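Local coordinates for protein TRAP dicarboxylate transporter, DctP subunit (Ochrobactrum anthropi, PDB 4P47) that probably binds a small solute, likely a dicarboxylate or related organic acid, in the periplasm for uptake by a TRAP transporter, at residues 28-33 with 61-66; 227-232 with 290-295. All coordinates share one frame; numbering follows the deposited sequence. Where two conformers were deposited one is given.

Interactions 1 and 2 are parallel strand pairs, each held by four backbone hydrogen bonds. They belong to one mixed sheet but lie on opposite sides of the chain's centre, with centres about 45 Å apart. Interaction 1 joins neighbouring strands of a beta-alpha-beta unit and is mainly a surface contact. Interaction 2 joins strands far apart in sequence and is partly buried. Their chemistry differs. In 28-33 with 61-66, two isoleucines and a valine, with the base of a glutamine, pack on one face, and polar or charged chains fill the other. In 227-232 with 290-295, leucines, a methionine and a valine form a larger apolar side, and a water joins the two segments at one end.

Interaction 1 of 2, residues 28-33 with 61-66; sequences RSQTIK and GQINVK
The two strands are the parallel pair of a beta-alpha-beta unit, strand 30-35, helix 43-58 and strand 63-68. The unit belongs to the periplasmic solute-binding protein fold of this family. Four backbone bonds hold the pair in register. Q30 N donates to Q62 O and Q30 O accepts from N64 N. I32 repeats the pattern with N64 O and K66 N. The bond from K66 N to I32 O is 2.8 Å and runs nearly along the C=O axis. At the other end, Q30 N sits above the carbonyl plane of Q62, 3.0 Å from its O.

The tight side carries Q30, I32, I63 and V65. I32 and I63 lie at a slant to each other, and CD1 of I32 comes 3.7 Å from CG2 of I63. I32 reaches there with CG1 beside its backbone N and the chain extended beyond (chi2 177°). CB of Q30 rests 4.1 Å from CG1 of I63. The amide of Q30 then bends away (chi2 -72°), and its NE2 bonds to E256. V65 and I63 pack on helix 43-58, while F248 touches I32 and Q30.

The opposite face is looser and largely exposed. It bears T31, N64, K33 and K66. CG2 of T31 stays 4.4 Å from ND2 of N64. The two lysines extend on this face with NZ of K33 and NZ of K66 6.2 Å apart. Their like charges would probably repel mildly.

At the start of the pair, R28 leads away to a salt bridge with E256. Q62 instead folds along the backbone of 28-29, bent at chi2 (-66°). Its NE2 makes a weak hydrogen bond to I27 O and lies 3.4 Å from S29 N, two donors without a bond between them.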
ATOM      1  N   ARG A  28     -28.318 -11.177  13.234  1.00 21.49           N
ATOM      2  CA  ARG A  28     -28.923 -10.281  14.206  1.00 23.65           C
ATOM      3  C   ARG A  28     -28.564  -8.841  13.874  1.00 25.79           C
ATOM      4  O   ARG A  28     -27.666  -8.586  13.057  1.00 22.25           O
ATOM      5  CB  ARG A  28     -28.430 -10.636  15.611  1.00 22.59           C
ATOM      6  CG  ARG A  28     -28.647 -12.084  15.972  1.00 25.89           C
ATOM      7  CD  ARG A  28     -27.720 -12.517  17.075  1.00 28.07           C
ATOM      8  NE  ARG A  28     -26.350 -12.629  16.591  1.00 19.56           N
ATOM      9  CZ  ARG A  28     -25.347 -13.108  17.313  1.00 30.06           C
ATOM     10  NH1 ARG A  28     -24.132 -13.171  16.791  1.00 28.53           N
ATOM     11  NH2 ARG A  28     -25.555 -13.521  18.557  1.00 29.19           N
ATOM     12  N   SER A  29     -29.273  -7.900  14.479  0.83 21.54           N
ATOM     13  CA  SER A  29     -28.898  -6.507  14.349  0.83 22.05           C
ATOM     14  C   SER A  29     -27.434  -6.374  14.772  0.83 18.69           C
ATOM     15  O   SER A  29     -27.040  -6.869  15.825  0.83 15.29           O
ATOM     16  CB  SER A  29     -29.795  -5.632  15.221  0.83 31.41           C
ATOM     17  OG  SER A  29     -29.420  -4.270  15.137  0.83 31.57           O
ATOM     18  N   GLN A  30     -26.623  -5.743  13.930  1.00 14.54           N
ATOM     19  CA  GLN A  30     -25.231  -5.424  14.275  1.00 12.11           C
ATOM     20  C   GLN A  30     -24.890  -4.036  13.757  1.00 11.76           C
ATOM     21  O   GLN A  30     -25.441  -3.567  12.757  1.00 13.67           O
ATOM     22  CB  GLN A  30     -24.258  -6.432  13.668  1.00 11.55           C
ATOM     23  CG  GLN A  30     -24.510  -7.894  14.049  1.00 14.00           C
ATOM     24  CD  GLN A  30     -24.149  -8.239  15.495  1.00 15.51           C
ATOM     25  OE1 GLN A  30     -23.531  -7.451  16.216  1.00 17.14           O
ATOM     26  NE2 GLN A  30     -24.531  -9.433  15.915  1.00 16.39           N
ATOM     27  N   THR A  31     -23.979  -3.366  14.441  1.00 16.07           N
ATOM     28  CA  THR A  31     -23.486  -2.094  13.950  1.00 18.55           C
ATOM     29  C   THR A  31     -21.983  -2.183  13.859  1.00 14.32           C
ATOM     30  O   THR A  31     -21.312  -2.603  14.796  1.00 15.87           O
ATOM     31  CB  THR A  31     -23.891  -0.916  14.855  1.00 28.66           C
ATOM     32  OG1 THR A  31     -25.318  -0.831  14.911  1.00 29.22           O
ATOM     33  CG2 THR A  31     -23.345   0.399  14.307  1.00 28.40           C
ATOM     34  N   ILE A  32     -21.469  -1.798  12.704  1.00  9.25           N
ATOM     35  CA  ILE A  32     -20.055  -1.838  12.454  1.00  9.53           C
ATOM     36  C   ILE A  32     -19.551  -0.447  12.119  1.00  9.38           C
ATOM     37  O   ILE A  32     -19.976   0.138  11.123  1.00 11.09           O
ATOM     38  CB  ILE A  32     -19.748  -2.749  11.265  1.00  9.81           C
ATOM     39  CG1 ILE A  32     -20.111  -4.195  11.587  1.00 11.95           C
ATOM     40  CG2 ILE A  32     -18.276  -2.622  10.885  1.00 13.60           C
ATOM     41  CD1 ILE A  32     -19.893  -5.167  10.410  1.00 13.92           C
ATOM     42  N   LYS A  33     -18.659   0.086  12.948  0.51  8.73           N
ATOM     43  CA  LYS A  33     -17.974   1.336  12.647  0.51  8.59           C
ATOM     44  C   LYS A  33     -16.712   1.002  11.856  0.51  8.43           C
ATOM     45  O   LYS A  33     -15.914   0.185  12.294  0.51  9.33           O
ATOM     46  CB  LYS A  33     -17.625   2.078  13.940  0.51  9.91           C
ATOM     47  CG  LYS A  33     -18.838   2.410  14.797  0.51 10.02           C
ATOM     48  CD  LYS A  33     -18.473   3.139  16.097  0.51  9.86           C
ATOM     49  CE  LYS A  33     -19.706   3.446  16.950  0.51 16.59           C
ATOM     50  NZ  LYS A  33     -19.393   4.257  18.165  0.51 19.23           N
ATOM     51  N   GLY A  61     -30.473  -5.387   5.749  1.00  8.27           N
ATOM     52  CA  GLY A  61     -30.508  -4.226   6.624  1.00 12.39           C
ATOM     53  C   GLY A  61     -30.194  -4.510   8.088  1.00 10.73           C
ATOM     54  O   GLY A  61     -30.179  -3.577   8.880  1.00 14.74           O
ATOM     55  N   GLN A  62     -29.937  -5.757   8.442  1.00 11.93           N
ATOM     56  CA  GLN A  62     -29.655  -6.110   9.841  1.00 12.21           C
ATOM     57  C   GLN A  62     -28.278  -5.622  10.284  1.00 14.77           C
ATOM     58  O   GLN A  62     -28.107  -5.174  11.439  1.00 15.34           O
ATOM     59  CB  GLN A  62     -29.748  -7.609  10.036  1.00 14.31           C
ATOM     60  CG  GLN A  62     -31.170  -8.135   9.967  1.00 16.79           C
ATOM     61  CD  GLN A  62     -32.014  -7.630  11.103  1.00 20.32           C
ATOM     62  OE1 GLN A  62     -32.789  -6.690  10.951  1.00 26.35           O
ATOM     63  NE2 GLN A  62     -31.854  -8.249  12.264  1.00 26.02           N
ATOM     64  N   ILE A  63     -27.307  -5.694   9.372  1.00 11.29           N
ATOM     65  CA  ILE A  63     -25.955  -5.230   9.670  1.00 12.91           C
ATOM     66  C   ILE A  63     -25.779  -3.900   8.968  1.00 11.68           C
ATOM     67  O   ILE A  63     -25.929  -3.814   7.741  1.00 14.09           O
ATOM     68  CB  ILE A  63     -24.870  -6.238   9.215  1.00  9.76           C
ATOM     69  CG1 ILE A  63     -25.120  -7.618   9.811  1.00 12.71           C
ATOM     70  CG2 ILE A  63     -23.474  -5.724   9.604  1.00 11.03           C
ATOM     71  CD1 ILE A  63     -24.182  -8.654   9.283  1.00 12.96           C
ATOM     72  N   ASN A  64     -25.488  -2.869   9.751  1.00 12.83           N
ATOM     73  CA  ASN A  64     -25.260  -1.535   9.225  1.00 12.94           C
ATOM     74  C   ASN A  64     -23.818  -1.129   9.415  1.00 11.12           C
ATOM     75  O   ASN A  64     -23.320  -1.140  10.533  1.00 13.36           O
ATOM     76  CB  ASN A  64     -26.167  -0.526   9.939  1.00 22.00           C
ATOM     77  CG  ASN A  64     -25.838   0.916   9.604  1.00 36.17           C
ATOM     78  OD1 ASN A  64     -25.990   1.354   8.463  1.00 42.06           O
ATOM     79  ND2 ASN A  64     -25.413   1.671  10.610  1.00 36.40           N
ATOM     80  N   VAL A  65     -23.174  -0.745   8.323  1.00  9.42           N
ATOM     81  CA  VAL A  65     -21.784  -0.297   8.358  1.00  9.73           C
ATOM     82  C   VAL A  65     -21.775   1.215   8.277  1.00  9.21           C
ATOM     83  O   VAL A  65     -22.261   1.787   7.309  1.00 12.74           O
ATOM     84  CB  VAL A  65     -20.995  -0.900   7.197  1.00  9.64           C
ATOM     85  CG1 VAL A  65     -19.541  -0.459   7.247  1.00 12.24           C
ATOM     86  CG2 VAL A  65     -21.106  -2.413   7.219  1.00 10.85           C
ATOM     87  N   LYS A  66     -21.277   1.844   9.328  1.00  7.98           N
ATOM     88  CA  LYS A  66     -21.162   3.294   9.418  1.00  9.94           C
ATOM     89  C   LYS A  66     -19.711   3.710   9.181  1.00  8.49           C
ATOM     90  O   LYS A  66     -18.802   3.264   9.893  1.00  9.49           O
ATOM     91  CB  LYS A  66     -21.627   3.733  10.803  1.00 11.97           C
ATOM     92  CG  LYS A  66     -21.611   5.204  11.047  1.00 13.47           C
ATOM     93  CD  LYS A  66     -22.259   5.494  12.385  1.00 17.40           C
ATOM     94  CE  LYS A  66     -22.263   6.961  12.722  1.00 16.29           C
ATOM     95  NZ  LYS A  66     -22.961   7.114  14.044  1.00 19.43           N
TER

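Interaction 2 of 2, residues 227-232 with 290-295; sequences QKYLTL and GMQVTE
L230 lies at the apolar centre of this parallel strand pair. Its CG is anti to the backbone N (chi1 168°), and the side chain runs alongside V293, both ends in the same direction. CD2 of L230 is 4.2 Å from CG2 of V293. The other branch of V293, CG1, lies 4.1 Å from CG of L232, the two chains at a slant. At the other end M291 bends at chi3 (70°), so its CE comes 4.0 Å from CB of L230 and 3.4 Å from O of Q227. L232 sets CD1 4.0 Å from CG of E295. An alanine at L232 would lose these contacts to V293 and E295 and would probably loosen this end of the pair.

Four straight backbone bonds join the strands. L230 N donates to Q292 O, and L230 O accepts from T294 N at 2.8 Å. Q292 N binds K228 O, and L232 N binds T294 O nearly along the C=O axis.

The opposite face is more polar and bears Y229, T231, Q292 and T294. OG1 of T231, bonded to V161 O, lies 3.7 Å from CB of T294. OE1 of Q292 meets the edge of the Y229 ring, 3.6 Å from CE1, with ring and amide planes 76° apart. CB of K228 lies above one ring face, offset toward the rim. At the polar edge a water donates to both K228 O and G290 O. G290, just beyond helix 254-288, has positive phi and completes a Schellman motif.

The pair joins strand 292-295 to long strand 229-245 in the mixed sheet of this solute-binding protein. Strand 229-245 also pairs antiparallel with strand 141-156. L230 packs on L283 and I286 of helix 254-288, and both L230 and M291 touch I218 of helix 216-220.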
ATOM      1  N   GLN A 227       8.294  20.202  -8.859  1.00  7.36           N
ATOM      2  CA  GLN A 227       9.025  19.026  -9.316  1.00  8.47           C
ATOM      3  C   GLN A 227       8.844  18.847 -10.811  1.00  9.53           C
ATOM      4  O   GLN A 227       7.730  18.735 -11.280  1.00  9.37           O
ATOM      5  CB  GLN A 227       8.488  17.770  -8.636  1.00  6.60           C
ATOM      6  CG  GLN A 227       8.570  17.761  -7.114  1.00  7.49           C
ATOM      7  CD  GLN A 227       9.951  17.419  -6.606  1.00  6.86           C
ATOM      8  OE1 GLN A 227      10.239  16.253  -6.313  1.00  6.73           O
ATOM      9  NE2 GLN A 227      10.808  18.421  -6.453  1.00  6.57           N
ATOM     10  N   LYS A 228       9.942  18.783 -11.547  1.00  7.57           N
ATOM     11  CA  LYS A 228       9.885  18.582 -12.992  1.00  8.59           C
ATOM     12  C   LYS A 228       9.929  17.131 -13.465  1.00  7.02           C
ATOM     13  O   LYS A 228       9.594  16.871 -14.629  1.00  8.11           O
ATOM     14  CB  LYS A 228      11.009  19.361 -13.678  1.00  9.11           C
ATOM     15  CG  LYS A 228      10.686  20.850 -13.808  1.00 11.30           C
ATOM     16  CD  LYS A 228      11.875  21.643 -14.356  1.00 17.08           C
ATOM     17  CE  LYS A 228      11.477  23.067 -14.801  1.00 17.22           C
ATOM     18  NZ  LYS A 228      10.903  23.874 -13.691  1.00 20.42           N
ATOM     19  N   TYR A 229      10.314  16.210 -12.570  1.00  6.78           N
ATOM     20  CA  TYR A 229      10.608  14.828 -12.967  1.00  6.75           C
ATOM     21  C   TYR A 229       9.870  13.818 -12.105  1.00  6.01           C
ATOM     22  O   TYR A 229       9.839  13.948 -10.883  1.00  6.96           O
ATOM     23  CB  TYR A 229      12.119  14.567 -12.897  1.00  6.83           C
ATOM     24  CG  TYR A 229      12.892  15.592 -13.681  1.00  7.89           C
ATOM     25  CD1 TYR A 229      12.835  15.604 -15.068  1.00  9.62           C
ATOM     26  CD2 TYR A 229      13.622  16.583 -13.052  1.00  9.53           C
ATOM     27  CE1 TYR A 229      13.492  16.566 -15.808  1.00 12.09           C
ATOM     28  CE2 TYR A 229      14.304  17.537 -13.788  1.00 10.59           C
ATOM     29  CZ  TYR A 229      14.215  17.526 -15.160  1.00 10.91           C
ATOM     30  OH  TYR A 229      14.895  18.486 -15.904  1.00 14.44           O
ATOM     31  N   LEU A 230       9.308  12.806 -12.750  1.00  5.78           N
ATOM     32  CA  LEU A 230       8.719  11.634 -12.102  1.00  5.81           C
ATOM     33  C   LEU A 230       9.270  10.386 -12.756  1.00  5.55           C
ATOM     34  O   LEU A 230       9.293  10.301 -13.992  1.00  7.39           O
ATOM     35  CB  LEU A 230       7.180  11.631 -12.278  1.00  6.47           C
ATOM     36  CG  LEU A 230       6.430  10.343 -11.918  1.00  6.72           C
ATOM     37  CD1 LEU A 230       6.619   9.977 -10.440  1.00  7.97           C
ATOM     38  CD2 LEU A 230       4.943  10.424 -12.203  1.00  7.60           C
ATOM     39  N   THR A 231       9.730   9.435 -11.944  1.00  6.25           N
ATOM     40  CA  THR A 231      10.034   8.103 -12.427  1.00  6.19           C
ATOM     41  C   THR A 231       9.113   7.126 -11.765  1.00  6.85           C
ATOM     42  O   THR A 231       8.909   7.165 -10.541  1.00  6.22           O
ATOM     43  CB  THR A 231      11.473   7.702 -12.131  1.00  6.35           C
ATOM     44  OG1 THR A 231      12.321   8.597 -12.854  1.00  8.88           O
ATOM     45  CG2 THR A 231      11.773   6.262 -12.594  1.00  8.11           C
ATOM     46  N   LEU A 232       8.540   6.241 -12.578  1.00  7.10           N
ATOM     47  CA  LEU A 232       7.709   5.165 -12.069  1.00  6.94           C
ATOM     48  C   LEU A 232       8.630   4.060 -11.545  1.00  7.57           C
ATOM     49  O   LEU A 232       8.742   2.979 -12.121  1.00  8.27           O
ATOM     50  CB  LEU A 232       6.761   4.672 -13.158  1.00  6.42           C
ATOM     51  CG  LEU A 232       5.838   5.745 -13.757  1.00  8.37           C
ATOM     52  CD1 LEU A 232       4.816   5.111 -14.713  1.00 13.32           C
ATOM     53  CD2 LEU A 232       5.127   6.564 -12.675  1.00  9.71           C
ATOM     54  N   GLY A 290       3.261  19.103 -17.527  1.00  7.35           N
ATOM     55  CA  GLY A 290       4.590  19.272 -18.080  1.00  8.68           C
ATOM     56  C   GLY A 290       5.710  18.614 -17.283  1.00  8.75           C
ATOM     57  O   GLY A 290       6.888  18.874 -17.549  1.00 10.58           O
ATOM     58  N   MET A 291       5.358  17.770 -16.323  1.00  7.87           N
ATOM     59  CA  MET A 291       6.334  16.893 -15.704  1.00  8.69           C
ATOM     60  C   MET A 291       6.779  15.867 -16.724  1.00  8.79           C
ATOM     61  O   MET A 291       5.977  15.371 -17.506  1.00 11.33           O
ATOM     62  CB  MET A 291       5.736  16.183 -14.498  1.00  9.07           C
ATOM     63  CG  MET A 291       5.470  17.089 -13.339  1.00  8.45           C
ATOM     64  SD  MET A 291       5.093  16.211 -11.813  1.00 10.28           S
ATOM     65  CE  MET A 291       6.675  15.480 -11.400  1.00 11.66           C
ATOM     66  N   GLN A 292       8.054  15.497 -16.672  1.00  8.67           N
ATOM     67  CA  GLN A 292       8.579  14.461 -17.544  1.00  9.54           C
ATOM     68  C   GLN A 292       8.506  13.142 -16.789  1.00  7.94           C
ATOM     69  O   GLN A 292       9.056  13.026 -15.702  1.00  7.60           O
ATOM     70  CB  GLN A 292      10.038  14.774 -17.904  1.00 10.68           C
ATOM     71  CG  GLN A 292      10.729  13.678 -18.752  1.00 13.59           C
ATOM     72  CD  GLN A 292      12.209  13.953 -19.072  1.00 19.06           C
ATOM     73  OE1 GLN A 292      12.677  15.084 -19.014  1.00 19.29           O
ATOM     74  NE2 GLN A 292      12.940  12.898 -19.414  1.00 19.55           N
ATOM     75  N   VAL A 293       7.862  12.149 -17.384  1.00  8.63           N
ATOM     76  CA  VAL A 293       7.665  10.850 -16.747  1.00  9.53           C
ATOM     77  C   VAL A 293       8.558   9.790 -17.401  1.00  9.14           C
ATOM     78  O   VAL A 293       8.529   9.557 -18.620  1.00 12.60           O
ATOM     79  CB  VAL A 293       6.185  10.426 -16.811  1.00 10.86           C
ATOM     80  CG1 VAL A 293       5.958   9.114 -16.071  1.00 12.46           C
ATOM     81  CG2 VAL A 293       5.298  11.506 -16.243  1.00 11.45           C
ATOM     82  N   THR A 294       9.360   9.155 -16.569  1.00  7.89           N
ATOM     83  CA  THR A 294      10.263   8.120 -17.006  1.00  9.67           C
ATOM     84  C   THR A 294       9.786   6.772 -16.493  1.00  9.10           C
ATOM     85  O   THR A 294       9.424   6.638 -15.336  1.00  9.22           O
ATOM     86  CB  THR A 294      11.691   8.410 -16.498  1.00  9.41           C
ATOM     87  OG1 THR A 294      12.136   9.672 -17.021  1.00 13.17           O
ATOM     88  CG2 THR A 294      12.655   7.316 -16.949  1.00 12.83           C
ATOM     89  N   GLU A 295       9.758   5.779 -17.379  1.00 11.39           N
ATOM     90  CA  GLU A 295       9.459   4.402 -17.003  1.00 13.21           C
ATOM     91  C   GLU A 295      10.740   3.597 -17.024  1.00 15.04           C
ATOM     92  O   GLU A 295      11.656   3.886 -17.788  1.00 16.75           O
ATOM     93  CB  GLU A 295       8.471   3.782 -17.986  1.00 15.54           C
ATOM     94  CG  GLU A 295       7.113   4.444 -17.981  1.00 23.62           C
ATOM     95  CD  GLU A 295       6.135   3.763 -18.914  1.00 37.71           C
ATOM     96  OE1 GLU A 295       6.584   3.210 -19.944  1.00 42.60           O
ATOM     97  OE2 GLU A 295       4.922   3.781 -18.619  1.00 45.16           O
TER
HETATM   98  O   HOH W   1       9.608  18.554 -16.964  1.00 12.40           O